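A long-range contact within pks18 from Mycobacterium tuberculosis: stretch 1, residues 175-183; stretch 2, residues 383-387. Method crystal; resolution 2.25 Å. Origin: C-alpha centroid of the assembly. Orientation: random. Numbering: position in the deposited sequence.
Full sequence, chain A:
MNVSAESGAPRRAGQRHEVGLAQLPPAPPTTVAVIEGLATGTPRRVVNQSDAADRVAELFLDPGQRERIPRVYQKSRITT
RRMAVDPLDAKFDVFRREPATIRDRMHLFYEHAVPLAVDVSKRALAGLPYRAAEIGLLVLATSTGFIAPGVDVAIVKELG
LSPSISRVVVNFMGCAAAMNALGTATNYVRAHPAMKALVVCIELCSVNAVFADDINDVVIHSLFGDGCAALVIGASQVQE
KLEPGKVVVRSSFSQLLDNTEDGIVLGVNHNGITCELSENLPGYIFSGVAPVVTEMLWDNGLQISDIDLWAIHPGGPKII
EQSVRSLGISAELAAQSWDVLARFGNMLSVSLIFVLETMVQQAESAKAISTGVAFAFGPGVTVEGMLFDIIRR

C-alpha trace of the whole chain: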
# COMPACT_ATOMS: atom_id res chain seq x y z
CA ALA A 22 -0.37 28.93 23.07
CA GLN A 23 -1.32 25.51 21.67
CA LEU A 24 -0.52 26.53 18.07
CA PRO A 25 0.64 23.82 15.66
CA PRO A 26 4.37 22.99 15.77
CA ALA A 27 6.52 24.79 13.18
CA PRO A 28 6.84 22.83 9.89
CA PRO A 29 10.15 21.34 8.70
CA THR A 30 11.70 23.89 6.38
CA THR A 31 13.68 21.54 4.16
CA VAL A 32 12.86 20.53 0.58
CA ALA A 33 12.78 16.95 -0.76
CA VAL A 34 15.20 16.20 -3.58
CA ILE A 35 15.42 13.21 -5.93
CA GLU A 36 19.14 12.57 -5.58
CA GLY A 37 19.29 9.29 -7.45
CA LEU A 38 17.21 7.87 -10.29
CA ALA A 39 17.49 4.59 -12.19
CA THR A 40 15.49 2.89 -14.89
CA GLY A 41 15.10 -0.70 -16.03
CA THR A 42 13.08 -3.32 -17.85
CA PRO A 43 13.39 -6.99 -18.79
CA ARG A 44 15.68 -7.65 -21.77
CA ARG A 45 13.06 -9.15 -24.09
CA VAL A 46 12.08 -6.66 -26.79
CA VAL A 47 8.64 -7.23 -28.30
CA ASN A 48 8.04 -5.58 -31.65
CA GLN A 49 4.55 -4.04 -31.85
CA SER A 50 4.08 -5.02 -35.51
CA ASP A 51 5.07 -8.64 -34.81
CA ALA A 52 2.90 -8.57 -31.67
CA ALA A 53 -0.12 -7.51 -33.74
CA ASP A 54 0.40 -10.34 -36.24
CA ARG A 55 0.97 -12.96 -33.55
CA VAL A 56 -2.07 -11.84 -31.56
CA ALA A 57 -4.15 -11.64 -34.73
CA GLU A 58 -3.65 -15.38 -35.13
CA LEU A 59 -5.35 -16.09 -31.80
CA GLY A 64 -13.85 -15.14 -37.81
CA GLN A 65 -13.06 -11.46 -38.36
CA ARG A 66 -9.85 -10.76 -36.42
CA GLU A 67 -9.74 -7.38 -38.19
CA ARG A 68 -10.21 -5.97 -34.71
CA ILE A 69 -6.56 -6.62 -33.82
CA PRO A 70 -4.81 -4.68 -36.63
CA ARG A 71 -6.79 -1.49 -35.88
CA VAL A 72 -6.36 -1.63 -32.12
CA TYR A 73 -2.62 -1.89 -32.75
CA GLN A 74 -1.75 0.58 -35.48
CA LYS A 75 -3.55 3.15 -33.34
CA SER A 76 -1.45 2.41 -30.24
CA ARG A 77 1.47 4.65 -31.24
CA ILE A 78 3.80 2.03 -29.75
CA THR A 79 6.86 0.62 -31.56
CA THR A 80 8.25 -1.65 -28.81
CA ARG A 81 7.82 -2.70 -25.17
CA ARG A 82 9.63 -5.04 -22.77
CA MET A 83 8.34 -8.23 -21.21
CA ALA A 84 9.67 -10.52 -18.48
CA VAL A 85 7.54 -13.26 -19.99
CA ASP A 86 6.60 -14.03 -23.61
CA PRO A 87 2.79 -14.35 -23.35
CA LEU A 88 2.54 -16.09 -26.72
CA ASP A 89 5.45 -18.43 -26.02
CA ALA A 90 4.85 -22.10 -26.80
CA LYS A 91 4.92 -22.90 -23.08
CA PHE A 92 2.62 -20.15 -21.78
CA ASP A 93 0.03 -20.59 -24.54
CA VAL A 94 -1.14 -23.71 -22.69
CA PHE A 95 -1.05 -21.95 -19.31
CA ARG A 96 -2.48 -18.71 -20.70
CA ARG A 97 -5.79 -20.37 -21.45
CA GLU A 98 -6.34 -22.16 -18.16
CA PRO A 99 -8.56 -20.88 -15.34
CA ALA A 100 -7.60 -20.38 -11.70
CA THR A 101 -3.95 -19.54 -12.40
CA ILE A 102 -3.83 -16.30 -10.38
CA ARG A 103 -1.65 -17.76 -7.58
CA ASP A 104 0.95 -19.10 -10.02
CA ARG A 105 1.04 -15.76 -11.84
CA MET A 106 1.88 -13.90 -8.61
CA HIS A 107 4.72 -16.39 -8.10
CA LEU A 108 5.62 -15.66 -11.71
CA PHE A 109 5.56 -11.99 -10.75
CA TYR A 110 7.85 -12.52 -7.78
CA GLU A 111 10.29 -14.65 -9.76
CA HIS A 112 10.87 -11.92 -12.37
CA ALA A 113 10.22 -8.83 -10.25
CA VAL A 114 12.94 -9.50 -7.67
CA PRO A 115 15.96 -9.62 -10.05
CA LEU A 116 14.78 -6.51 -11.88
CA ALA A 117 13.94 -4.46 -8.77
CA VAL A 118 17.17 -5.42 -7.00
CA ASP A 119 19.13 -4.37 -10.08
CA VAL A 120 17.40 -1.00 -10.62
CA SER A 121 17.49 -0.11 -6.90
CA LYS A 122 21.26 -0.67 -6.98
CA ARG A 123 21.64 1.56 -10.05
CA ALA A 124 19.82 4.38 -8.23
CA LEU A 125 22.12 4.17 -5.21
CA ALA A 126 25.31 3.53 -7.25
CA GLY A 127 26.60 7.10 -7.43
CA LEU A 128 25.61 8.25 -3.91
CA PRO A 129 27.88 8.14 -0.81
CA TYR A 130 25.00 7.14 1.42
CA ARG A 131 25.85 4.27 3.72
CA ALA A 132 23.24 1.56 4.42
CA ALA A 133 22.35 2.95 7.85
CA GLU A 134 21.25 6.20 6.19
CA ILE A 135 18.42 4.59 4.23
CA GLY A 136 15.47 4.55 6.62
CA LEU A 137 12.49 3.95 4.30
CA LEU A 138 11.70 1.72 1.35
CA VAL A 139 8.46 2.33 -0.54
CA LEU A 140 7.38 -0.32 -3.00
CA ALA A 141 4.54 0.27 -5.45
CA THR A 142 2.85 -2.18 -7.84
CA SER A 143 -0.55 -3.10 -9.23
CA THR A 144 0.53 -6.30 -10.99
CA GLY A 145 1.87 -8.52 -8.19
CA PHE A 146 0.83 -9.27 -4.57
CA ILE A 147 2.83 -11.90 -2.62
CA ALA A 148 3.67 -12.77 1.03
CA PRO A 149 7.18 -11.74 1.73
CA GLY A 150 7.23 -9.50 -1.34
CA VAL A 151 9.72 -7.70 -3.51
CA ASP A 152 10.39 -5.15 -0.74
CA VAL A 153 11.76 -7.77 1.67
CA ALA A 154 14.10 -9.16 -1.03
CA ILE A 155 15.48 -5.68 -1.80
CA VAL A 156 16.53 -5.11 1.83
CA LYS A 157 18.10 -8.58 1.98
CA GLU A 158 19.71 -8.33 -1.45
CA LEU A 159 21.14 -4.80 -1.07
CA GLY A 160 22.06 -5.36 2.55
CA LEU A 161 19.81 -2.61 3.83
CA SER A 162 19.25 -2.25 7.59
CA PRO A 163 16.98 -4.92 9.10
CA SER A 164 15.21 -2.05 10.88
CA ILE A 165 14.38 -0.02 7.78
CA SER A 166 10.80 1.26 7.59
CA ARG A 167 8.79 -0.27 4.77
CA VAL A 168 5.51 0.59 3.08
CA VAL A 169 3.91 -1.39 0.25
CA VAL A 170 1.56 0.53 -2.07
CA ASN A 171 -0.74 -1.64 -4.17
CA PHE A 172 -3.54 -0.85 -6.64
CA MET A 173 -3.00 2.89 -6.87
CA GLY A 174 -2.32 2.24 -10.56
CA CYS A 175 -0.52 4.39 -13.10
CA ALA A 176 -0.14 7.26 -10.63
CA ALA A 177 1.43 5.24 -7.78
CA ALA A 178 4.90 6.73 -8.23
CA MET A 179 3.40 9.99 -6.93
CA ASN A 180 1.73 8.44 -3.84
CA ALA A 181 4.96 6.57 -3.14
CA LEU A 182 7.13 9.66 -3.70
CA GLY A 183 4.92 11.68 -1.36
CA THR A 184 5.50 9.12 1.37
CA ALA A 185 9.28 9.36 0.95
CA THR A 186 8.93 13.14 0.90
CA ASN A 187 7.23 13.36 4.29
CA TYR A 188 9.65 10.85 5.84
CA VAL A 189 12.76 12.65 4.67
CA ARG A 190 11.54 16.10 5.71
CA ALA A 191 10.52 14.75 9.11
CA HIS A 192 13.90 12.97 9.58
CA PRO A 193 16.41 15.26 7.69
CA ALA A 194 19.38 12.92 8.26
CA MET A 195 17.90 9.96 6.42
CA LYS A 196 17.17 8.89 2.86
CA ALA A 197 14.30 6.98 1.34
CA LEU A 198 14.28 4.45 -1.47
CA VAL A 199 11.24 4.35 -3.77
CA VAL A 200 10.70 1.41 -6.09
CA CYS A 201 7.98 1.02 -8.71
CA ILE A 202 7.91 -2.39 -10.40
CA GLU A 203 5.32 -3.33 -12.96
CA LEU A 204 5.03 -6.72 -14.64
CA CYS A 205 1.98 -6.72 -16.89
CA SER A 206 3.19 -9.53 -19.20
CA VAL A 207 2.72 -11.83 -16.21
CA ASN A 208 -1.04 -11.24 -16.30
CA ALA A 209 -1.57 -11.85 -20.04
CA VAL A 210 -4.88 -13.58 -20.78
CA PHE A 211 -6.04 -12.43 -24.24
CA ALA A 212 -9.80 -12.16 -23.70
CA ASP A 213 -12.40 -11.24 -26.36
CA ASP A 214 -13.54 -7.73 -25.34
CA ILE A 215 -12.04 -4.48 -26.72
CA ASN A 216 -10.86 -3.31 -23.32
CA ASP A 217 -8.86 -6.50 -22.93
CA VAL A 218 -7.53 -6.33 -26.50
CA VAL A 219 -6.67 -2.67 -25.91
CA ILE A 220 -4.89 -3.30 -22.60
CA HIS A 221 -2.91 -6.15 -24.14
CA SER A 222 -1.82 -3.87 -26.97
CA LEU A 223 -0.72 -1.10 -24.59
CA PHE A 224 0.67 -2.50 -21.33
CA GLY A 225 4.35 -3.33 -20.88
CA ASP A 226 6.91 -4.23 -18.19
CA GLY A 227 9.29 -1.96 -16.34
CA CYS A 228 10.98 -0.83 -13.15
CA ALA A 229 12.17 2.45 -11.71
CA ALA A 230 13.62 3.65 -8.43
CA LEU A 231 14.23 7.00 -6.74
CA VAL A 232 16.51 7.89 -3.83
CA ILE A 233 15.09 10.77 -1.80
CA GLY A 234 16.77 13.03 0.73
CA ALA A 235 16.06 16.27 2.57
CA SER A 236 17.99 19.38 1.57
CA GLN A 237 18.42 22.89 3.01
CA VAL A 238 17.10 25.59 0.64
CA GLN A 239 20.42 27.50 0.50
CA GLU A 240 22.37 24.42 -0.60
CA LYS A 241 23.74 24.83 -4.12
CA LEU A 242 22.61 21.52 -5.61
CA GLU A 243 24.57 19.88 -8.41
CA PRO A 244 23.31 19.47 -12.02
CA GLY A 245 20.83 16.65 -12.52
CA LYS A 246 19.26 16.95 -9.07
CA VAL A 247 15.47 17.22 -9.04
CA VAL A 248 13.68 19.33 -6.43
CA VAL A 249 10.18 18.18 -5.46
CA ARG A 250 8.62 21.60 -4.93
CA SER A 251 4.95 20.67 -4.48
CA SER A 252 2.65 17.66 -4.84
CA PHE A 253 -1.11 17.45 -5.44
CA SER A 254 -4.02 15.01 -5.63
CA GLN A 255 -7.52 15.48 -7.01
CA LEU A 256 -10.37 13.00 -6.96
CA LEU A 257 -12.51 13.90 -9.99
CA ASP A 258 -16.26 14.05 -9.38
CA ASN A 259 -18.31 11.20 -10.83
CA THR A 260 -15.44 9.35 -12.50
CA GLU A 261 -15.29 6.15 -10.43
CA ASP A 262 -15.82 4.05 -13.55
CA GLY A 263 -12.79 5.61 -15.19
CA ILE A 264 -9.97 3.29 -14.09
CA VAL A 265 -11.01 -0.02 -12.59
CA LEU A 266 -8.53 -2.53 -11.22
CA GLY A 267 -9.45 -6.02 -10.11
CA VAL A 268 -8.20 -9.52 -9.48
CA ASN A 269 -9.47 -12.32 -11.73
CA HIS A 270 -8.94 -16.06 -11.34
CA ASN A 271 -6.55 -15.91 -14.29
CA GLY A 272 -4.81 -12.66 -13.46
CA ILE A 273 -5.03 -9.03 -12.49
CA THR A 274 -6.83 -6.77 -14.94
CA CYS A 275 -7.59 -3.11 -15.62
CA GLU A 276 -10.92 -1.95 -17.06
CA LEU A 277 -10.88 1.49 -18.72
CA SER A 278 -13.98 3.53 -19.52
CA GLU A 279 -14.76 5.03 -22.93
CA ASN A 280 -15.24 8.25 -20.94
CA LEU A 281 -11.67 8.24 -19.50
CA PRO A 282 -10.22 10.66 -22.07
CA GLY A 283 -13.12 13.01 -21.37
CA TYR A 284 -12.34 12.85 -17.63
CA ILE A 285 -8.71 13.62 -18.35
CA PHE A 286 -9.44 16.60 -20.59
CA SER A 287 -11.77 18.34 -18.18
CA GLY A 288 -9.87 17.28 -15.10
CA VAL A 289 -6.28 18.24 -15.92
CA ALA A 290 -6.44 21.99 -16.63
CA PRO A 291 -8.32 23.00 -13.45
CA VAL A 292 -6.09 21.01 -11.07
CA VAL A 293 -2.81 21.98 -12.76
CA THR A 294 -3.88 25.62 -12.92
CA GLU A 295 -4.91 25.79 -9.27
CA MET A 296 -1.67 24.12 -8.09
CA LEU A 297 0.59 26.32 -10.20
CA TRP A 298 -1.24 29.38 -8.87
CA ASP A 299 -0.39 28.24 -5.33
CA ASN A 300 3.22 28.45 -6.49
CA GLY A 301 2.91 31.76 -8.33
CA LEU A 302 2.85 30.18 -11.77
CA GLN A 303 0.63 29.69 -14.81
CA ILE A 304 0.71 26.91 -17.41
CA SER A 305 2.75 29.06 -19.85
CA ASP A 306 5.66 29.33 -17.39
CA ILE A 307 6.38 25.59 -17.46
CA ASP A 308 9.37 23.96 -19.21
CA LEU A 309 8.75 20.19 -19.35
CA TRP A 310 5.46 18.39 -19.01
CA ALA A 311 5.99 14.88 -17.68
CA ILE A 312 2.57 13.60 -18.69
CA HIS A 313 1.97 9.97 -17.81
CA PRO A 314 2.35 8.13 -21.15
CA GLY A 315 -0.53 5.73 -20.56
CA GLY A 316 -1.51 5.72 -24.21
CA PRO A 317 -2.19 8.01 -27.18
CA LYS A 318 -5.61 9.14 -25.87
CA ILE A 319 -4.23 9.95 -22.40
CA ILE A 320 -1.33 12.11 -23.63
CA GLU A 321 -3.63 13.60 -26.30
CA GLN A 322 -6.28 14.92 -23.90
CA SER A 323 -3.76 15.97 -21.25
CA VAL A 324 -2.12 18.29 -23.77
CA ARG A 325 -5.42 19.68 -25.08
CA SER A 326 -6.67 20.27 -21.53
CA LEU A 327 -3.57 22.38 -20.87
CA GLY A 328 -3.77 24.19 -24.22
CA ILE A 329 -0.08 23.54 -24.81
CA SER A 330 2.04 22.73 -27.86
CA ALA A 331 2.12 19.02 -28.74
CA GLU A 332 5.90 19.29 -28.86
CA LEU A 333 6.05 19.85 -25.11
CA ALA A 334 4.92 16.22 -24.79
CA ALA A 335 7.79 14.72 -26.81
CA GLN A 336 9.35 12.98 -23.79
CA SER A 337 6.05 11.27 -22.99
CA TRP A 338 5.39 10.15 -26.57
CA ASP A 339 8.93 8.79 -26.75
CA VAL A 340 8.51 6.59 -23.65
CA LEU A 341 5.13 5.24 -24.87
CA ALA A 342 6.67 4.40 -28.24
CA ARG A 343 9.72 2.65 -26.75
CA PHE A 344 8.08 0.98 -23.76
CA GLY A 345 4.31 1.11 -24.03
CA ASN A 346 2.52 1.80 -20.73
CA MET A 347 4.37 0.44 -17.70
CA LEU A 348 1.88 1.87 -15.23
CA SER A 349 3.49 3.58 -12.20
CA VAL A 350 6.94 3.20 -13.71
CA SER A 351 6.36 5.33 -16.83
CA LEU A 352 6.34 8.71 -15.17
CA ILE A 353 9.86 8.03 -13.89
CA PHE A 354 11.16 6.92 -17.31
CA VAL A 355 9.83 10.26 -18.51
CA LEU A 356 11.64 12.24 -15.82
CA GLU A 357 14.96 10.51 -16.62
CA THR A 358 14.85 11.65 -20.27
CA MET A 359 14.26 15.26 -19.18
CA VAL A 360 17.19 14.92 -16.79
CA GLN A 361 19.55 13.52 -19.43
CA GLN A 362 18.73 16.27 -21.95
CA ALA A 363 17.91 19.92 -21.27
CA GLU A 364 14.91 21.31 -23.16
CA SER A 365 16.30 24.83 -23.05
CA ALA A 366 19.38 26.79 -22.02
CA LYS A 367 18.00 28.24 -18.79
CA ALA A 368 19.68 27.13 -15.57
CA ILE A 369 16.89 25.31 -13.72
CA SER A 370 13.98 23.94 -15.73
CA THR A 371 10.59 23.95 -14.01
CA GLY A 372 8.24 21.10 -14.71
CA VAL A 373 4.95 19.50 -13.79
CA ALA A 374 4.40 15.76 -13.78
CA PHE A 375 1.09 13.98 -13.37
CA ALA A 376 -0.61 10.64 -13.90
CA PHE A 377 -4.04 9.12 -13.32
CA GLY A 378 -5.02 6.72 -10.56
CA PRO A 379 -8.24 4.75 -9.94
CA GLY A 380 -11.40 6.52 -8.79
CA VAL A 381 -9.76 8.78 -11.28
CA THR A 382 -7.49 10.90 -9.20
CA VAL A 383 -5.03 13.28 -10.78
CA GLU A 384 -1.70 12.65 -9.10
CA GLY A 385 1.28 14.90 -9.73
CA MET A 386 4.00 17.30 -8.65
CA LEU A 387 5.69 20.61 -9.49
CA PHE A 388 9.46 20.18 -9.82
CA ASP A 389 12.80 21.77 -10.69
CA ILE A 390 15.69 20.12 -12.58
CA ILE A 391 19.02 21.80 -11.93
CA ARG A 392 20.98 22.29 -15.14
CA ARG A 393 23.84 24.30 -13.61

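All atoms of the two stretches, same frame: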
# COMPACT_ATOMS: atom_id res chain seq x y z
N CYS A 175 -1.48 3.63 -12.32
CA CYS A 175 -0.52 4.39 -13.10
C CYS A 175 0.06 5.60 -12.39
O CYS A 175 1.13 6.09 -12.78
CB CYS A 175 -1.15 4.84 -14.44
SG CYS A 175 -1.69 3.49 -15.53
N ALA A 176 -0.62 6.08 -11.36
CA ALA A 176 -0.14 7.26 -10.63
C ALA A 176 0.55 6.94 -9.29
O ALA A 176 0.85 7.85 -8.52
CB ALA A 176 -1.31 8.23 -10.39
N ALA A 177 0.82 5.67 -9.05
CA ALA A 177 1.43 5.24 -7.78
C ALA A 177 2.82 5.80 -7.47
O ALA A 177 3.22 5.88 -6.30
CB ALA A 177 1.44 3.71 -7.71
N ALA A 178 3.58 6.18 -8.49
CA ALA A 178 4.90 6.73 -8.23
C ALA A 178 4.74 8.01 -7.42
O ALA A 178 5.59 8.32 -6.59
CB ALA A 178 5.63 7.01 -9.53
N MET A 179 3.66 8.74 -7.66
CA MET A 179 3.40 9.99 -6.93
C MET A 179 3.00 9.76 -5.46
O MET A 179 3.46 10.49 -4.58
CB MET A 179 2.31 10.81 -7.62
CG MET A 179 2.72 11.39 -8.98
SD MET A 179 4.13 12.51 -8.89
CE MET A 179 5.49 11.41 -9.23
N ASN A 180 2.16 8.76 -5.21
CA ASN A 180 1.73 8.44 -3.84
C ASN A 180 2.95 7.95 -3.07
O ASN A 180 3.16 8.31 -1.91
CB ASN A 180 0.66 7.34 -3.83
CG ASN A 180 -0.60 7.72 -4.59
OD1 ASN A 180 -1.46 8.46 -4.09
ND2 ASN A 180 -0.72 7.22 -5.82
N ALA A 181 3.75 7.13 -3.74
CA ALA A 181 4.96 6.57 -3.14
C ALA A 181 5.96 7.70 -2.84
O ALA A 181 6.47 7.81 -1.72
CB ALA A 181 5.58 5.54 -4.10
N LEU A 182 6.22 8.54 -3.84
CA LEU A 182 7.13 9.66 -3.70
C LEU A 182 6.72 10.58 -2.56
O LEU A 182 7.57 11.08 -1.82
CB LEU A 182 7.19 10.46 -5.00
CG LEU A 182 8.08 11.71 -4.96
CD1 LEU A 182 9.48 11.33 -4.48
CD2 LEU A 182 8.14 12.33 -6.36
N GLY A 183 5.41 10.81 -2.42
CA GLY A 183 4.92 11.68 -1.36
C GLY A 183 5.23 11.13 0.02
O GLY A 183 5.48 11.87 0.97
N VAL A 383 -6.15 12.72 -10.05
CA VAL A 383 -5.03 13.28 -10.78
C VAL A 383 -3.93 13.36 -9.73
O VAL A 383 -4.10 14.00 -8.69
CB VAL A 383 -5.30 14.69 -11.31
CG1 VAL A 383 -4.07 15.18 -12.06
CG2 VAL A 383 -6.53 14.68 -12.23
N GLU A 384 -2.82 12.69 -10.02
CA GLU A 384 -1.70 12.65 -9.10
C GLU A 384 -0.52 13.32 -9.79
O GLU A 384 -0.24 13.02 -10.95
CB GLU A 384 -1.39 11.19 -8.78
CG GLU A 384 -1.02 10.92 -7.34
CD GLU A 384 -2.18 11.09 -6.40
OE1 GLU A 384 -3.00 10.15 -6.28
OE2 GLU A 384 -2.28 12.18 -5.78
N GLY A 385 0.15 14.23 -9.10
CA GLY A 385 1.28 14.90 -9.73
C GLY A 385 2.15 15.72 -8.80
O GLY A 385 2.00 15.69 -7.58
N MET A 386 3.08 16.47 -9.41
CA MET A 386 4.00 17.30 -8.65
C MET A 386 4.59 18.42 -9.50
O MET A 386 4.65 18.31 -10.73
CB MET A 386 5.16 16.44 -8.12
CG MET A 386 6.21 16.06 -9.18
SD MET A 386 7.74 15.32 -8.52
CE MET A 386 8.31 14.37 -9.89
N LEU A 387 5.01 19.49 -8.84
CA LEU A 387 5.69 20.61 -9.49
C LEU A 387 7.15 20.32 -9.15
O LEU A 387 7.44 19.94 -8.02
CB LEU A 387 5.28 21.96 -8.89
CG LEU A 387 6.12 23.17 -9.36
CD1 LEU A 387 5.89 23.42 -10.85
CD2 LEU A 387 5.75 24.42 -8.57

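How does the strand first meet the helix? Val-383 takes no part, since its CA-to-CB bond points away from stretch 1, as strand alternation leads one to expect. Glu-384 turns toward it and makes the broadest contact of stretch 2. Glu-384 CB lies 3.4 Å from CB of Ala-176, and Glu-384 CG lies 3.3 Å from CB of Met-179, so the aliphatic part of the glutamate packs like an apolar side chain. Ala-176 presents only a methyl here, and the backbones lie close, with CA of Ala-176 5.8 Å from CA of Glu-384.

What becomes of the carboxylate on this buried residue? Its OE2 is hydrogen-bonded elsewhere in the structure, while OE1 lies beside the side-chain amide of Asn-180. That amide is probably turned over in the model, so the contact is best read as a polar meeting whose exact bonding is open. It places polar groups together at one end of an otherwise apolar contact.

What does the strand offer at Gly-385? Its backbone packs against the thioether of Met-179, whose SD is 3.8 Å from C of Gly-385. A CB there would point away from the helix, so the contact itself does not require a glycine. The methionine, with chi1 and chi2 both m, extends along the strand from Glu-384 to Met-386.

How does the contact close? Met-386 points toward the helix again, its chi1 p and its chi2 and chi3 both t. Met-386 CG sits 4.1 Å from SD of Met-179, and Met-386 SD sits 3.7 Å from CD2 of Leu-182, one helical turn further on. Flexible, unbranched methionines and a leucine fill this end with apolar packing. Leu-387 is out of reach. Altogether about 300 Å² is buried between the stretches, with no clear hydrogen bond across them; side-chain packing dominates.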